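Local coordinates for protein mannonate dehydratase (Streptococcus suis, PDB 3BDK) that probably catalyses the dehydration of D-mannonate to 2-dehydro-3-deoxy-D-gluconate, using manganese or ferrous iron as cofactor, at residues 234-240 and 261-267. Sequence-based numbering, arbitrary orientation.
Sequences ITGQEAV and YASDPKN
N267 joins the two segments through the NH2 group of its side-chain amide, which donates to two backbone carbonyls at once. One N-H of N267 ND2 reaches across to T235 O at 3.0 Å, nearly straight at 163°; the other turns back to Y261 O in its own segment, also at 3.0 Å. Both acceptors lie close to the amide plane, so the pair of bonds fixes the rotation of the group. The amide thus illustrates how one planar side chain can tie the start of one helix to the loop that follows another. Its remaining polar atom, N267 OD1, accepts a hydrogen bond from K266 NZ at 2.7 Å; bends of the lysine chain at chi2 (138°) and chi4 (77°) bring NZ there. K266 NZ also stands 3.5 Å from T235 O, a distance at which the positive charge would probably add polarisation to that carbonyl.

Alongside this polar cluster the Y261 ring reaches across to the other segment. Y261 CE2 meets the peptide between T235 and G236, 3.7 Å from G236 N, while T235 C sits at the ring edge, near its plane. At the far end Y261 OH lies against two methyl groups, CG2 of I234 at 3.6 Å and CG2 of V240 at 3.8 Å, whose side chains run obliquely to the tyrosine. The type I turn from D264 to N267, which contains an Asx turn in which D264 OD1 accepts from K266 N, leads the chain round to N267.

G236 is the N-cap residue of helix 237-245, and Y261 belongs to helix 258-262, which directly follows strand 252-257 of the xylose isomerase-like TIM barrel. Helix 269-278 touches Q237, Y261 and N267, while W195 of helix 191-210 packs on I234 and A239.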
loop_
_atom_site.group_PDB
_atom_site.type_symbol
_atom_site.label_atom_id
_atom_site.label_comp_id
_atom_site.label_asym_id
_atom_site.label_seq_id
_atom_site.Cartn_x
_atom_site.Cartn_y
_atom_site.Cartn_z
ATOM N N ILE A 234 -4.135 28.475 -12.667
ATOM C CA ILE A 234 -4.858 27.347 -12.128
ATOM C C ILE A 234 -4.249 27.022 -10.782
ATOM O O ILE A 234 -3.434 26.115 -10.636
ATOM C CB ILE A 234 -4.946 26.157 -13.125
ATOM C CG1 ILE A 234 -5.223 26.690 -14.541
ATOM C CG2 ILE A 234 -6.084 25.238 -12.745
ATOM C CD1 ILE A 234 -6.546 27.510 -14.660
ATOM N N THR A 235 -4.677 27.788 -9.795
ATOM C CA THR A 235 -3.948 27.903 -8.551
ATOM C C THR A 235 -4.798 27.677 -7.278
ATOM O O THR A 235 -4.230 27.484 -6.206
ATOM C CB THR A 235 -3.201 29.304 -8.493
ATOM O OG1 THR A 235 -4.148 30.372 -8.555
ATOM C CG2 THR A 235 -2.202 29.476 -9.638
ATOM N N GLY A 236 -6.136 27.690 -7.395
ATOM C CA GLY A 236 -7.038 27.581 -6.235
ATOM C C GLY A 236 -8.548 27.597 -6.504
ATOM O O GLY A 236 -9.000 27.550 -7.655
ATOM N N GLN A 237 -9.335 27.678 -5.427
ATOM C CA GLN A 237 -10.804 27.599 -5.496
ATOM C C GLN A 237 -11.432 28.558 -6.498
ATOM O O GLN A 237 -12.291 28.149 -7.271
ATOM C CB GLN A 237 -11.436 27.812 -4.113
ATOM C CG GLN A 237 -12.985 27.794 -4.086
ATOM C CD GLN A 237 -13.613 26.537 -4.714
ATOM O OE1 GLN A 237 -13.047 25.442 -4.666
ATOM N NE2 GLN A 237 -14.793 26.701 -5.304
ATOM N N GLU A 238 -11.002 29.826 -6.468
ATOM C CA GLU A 238 -11.424 30.846 -7.444
ATOM C C GLU A 238 -11.211 30.426 -8.873
ATOM O O GLU A 238 -12.128 30.499 -9.691
ATOM C CB GLU A 238 -10.635 32.137 -7.248
ATOM C CG GLU A 238 -11.451 33.277 -6.752
ATOM C CD GLU A 238 -11.957 33.033 -5.363
ATOM O OE1 GLU A 238 -13.007 32.347 -5.209
ATOM O OE2 GLU A 238 -11.287 33.536 -4.430
ATOM N N ALA A 239 -9.973 30.038 -9.167
ATOM C CA ALA A 239 -9.584 29.629 -10.493
ATOM C C ALA A 239 -10.540 28.532 -10.954
ATOM O O ALA A 239 -11.104 28.609 -12.043
ATOM C CB ALA A 239 -8.121 29.145 -10.501
ATOM N N VAL A 240 -10.729 27.533 -10.100
ATOM C CA VAL A 240 -11.660 26.445 -10.369
ATOM C C VAL A 240 -13.039 26.946 -10.843
ATOM O O VAL A 240 -13.473 26.615 -11.959
ATOM C CB VAL A 240 -11.792 25.469 -9.147
ATOM C CG1 VAL A 240 -12.975 24.518 -9.314
ATOM C CG2 VAL A 240 -10.522 24.685 -8.996
ATOM N N TYR A 261 -2.458 21.329 -5.392
ATOM C CA TYR A 261 -3.212 22.320 -4.652
ATOM C C TYR A 261 -2.787 22.490 -3.193
ATOM O O TYR A 261 -2.782 23.615 -2.699
ATOM C CB TYR A 261 -4.706 22.045 -4.732
ATOM C CG TYR A 261 -5.320 22.399 -6.064
ATOM C CD1 TYR A 261 -6.080 21.469 -6.774
ATOM C CD2 TYR A 261 -5.165 23.670 -6.605
ATOM C CE1 TYR A 261 -6.655 21.798 -7.988
ATOM C CE2 TYR A 261 -5.724 24.001 -7.816
ATOM C CZ TYR A 261 -6.464 23.065 -8.511
ATOM O OH TYR A 261 -7.011 23.405 -9.737
ATOM N N ALA A 262 -2.437 21.413 -2.490
ATOM C CA ALA A 262 -2.105 21.572 -1.053
ATOM C C ALA A 262 -0.715 22.124 -0.809
ATOM O O ALA A 262 -0.353 22.438 0.318
ATOM C CB ALA A 262 -2.283 20.272 -0.282
ATOM N N SER A 263 0.056 22.228 -1.879
ATOM C CA SER A 263 1.418 22.780 -1.832
ATOM C C SER A 263 1.370 24.229 -1.440
ATOM O O SER A 263 2.321 24.742 -0.897
ATOM C CB SER A 263 2.107 22.600 -3.176
ATOM O OG SER A 263 2.176 21.209 -3.458
ATOM N N ASP A 264 0.233 24.869 -1.696
ATOM C CA ASP A 264 -0.055 26.159 -1.111
ATOM C C ASP A 264 -0.999 26.055 0.103
ATOM O O ASP A 264 -2.196 25.853 -0.063
ATOM C CB ASP A 264 -0.659 27.108 -2.151
ATOM C CG ASP A 264 -0.628 28.563 -1.697
ATOM O OD1 ASP A 264 -1.050 28.856 -0.557
ATOM O OD2 ASP A 264 -0.156 29.416 -2.479
ATOM N N PRO A 265 -0.471 26.262 1.320
ATOM C CA PRO A 265 -1.248 26.271 2.584
ATOM C C PRO A 265 -2.569 27.067 2.557
ATOM O O PRO A 265 -3.467 26.808 3.347
ATOM C CB PRO A 265 -0.295 26.960 3.560
ATOM C CG PRO A 265 1.081 26.583 3.053
ATOM C CD PRO A 265 0.958 26.538 1.545
ATOM N N LYS A 266 -2.682 28.053 1.677
ATOM C CA LYS A 266 -3.853 28.893 1.680
ATOM C C LYS A 266 -5.016 28.084 1.136
ATOM O O LYS A 266 -6.178 28.453 1.346
ATOM C CB LYS A 266 -3.651 30.144 0.820
ATOM C CG LYS A 266 -3.771 29.890 -0.716
ATOM C CD LYS A 266 -4.570 30.988 -1.469
ATOM C CE LYS A 266 -4.386 30.873 -3.002
ATOM N NZ LYS A 266 -5.170 29.785 -3.677
ATOM N N ASN A 267 -4.702 26.993 0.435
ATOM C CA ASN A 267 -5.716 26.139 -0.181
ATOM C C ASN A 267 -6.279 25.078 0.761
ATOM O O ASN A 267 -5.539 24.511 1.580
ATOM C CB ASN A 267 -5.149 25.469 -1.433
ATOM C CG ASN A 267 -5.084 26.405 -2.599
ATOM O OD1 ASN A 267 -5.841 27.359 -2.672
ATOM N ND2 ASN A 267 -4.187 26.140 -3.526
#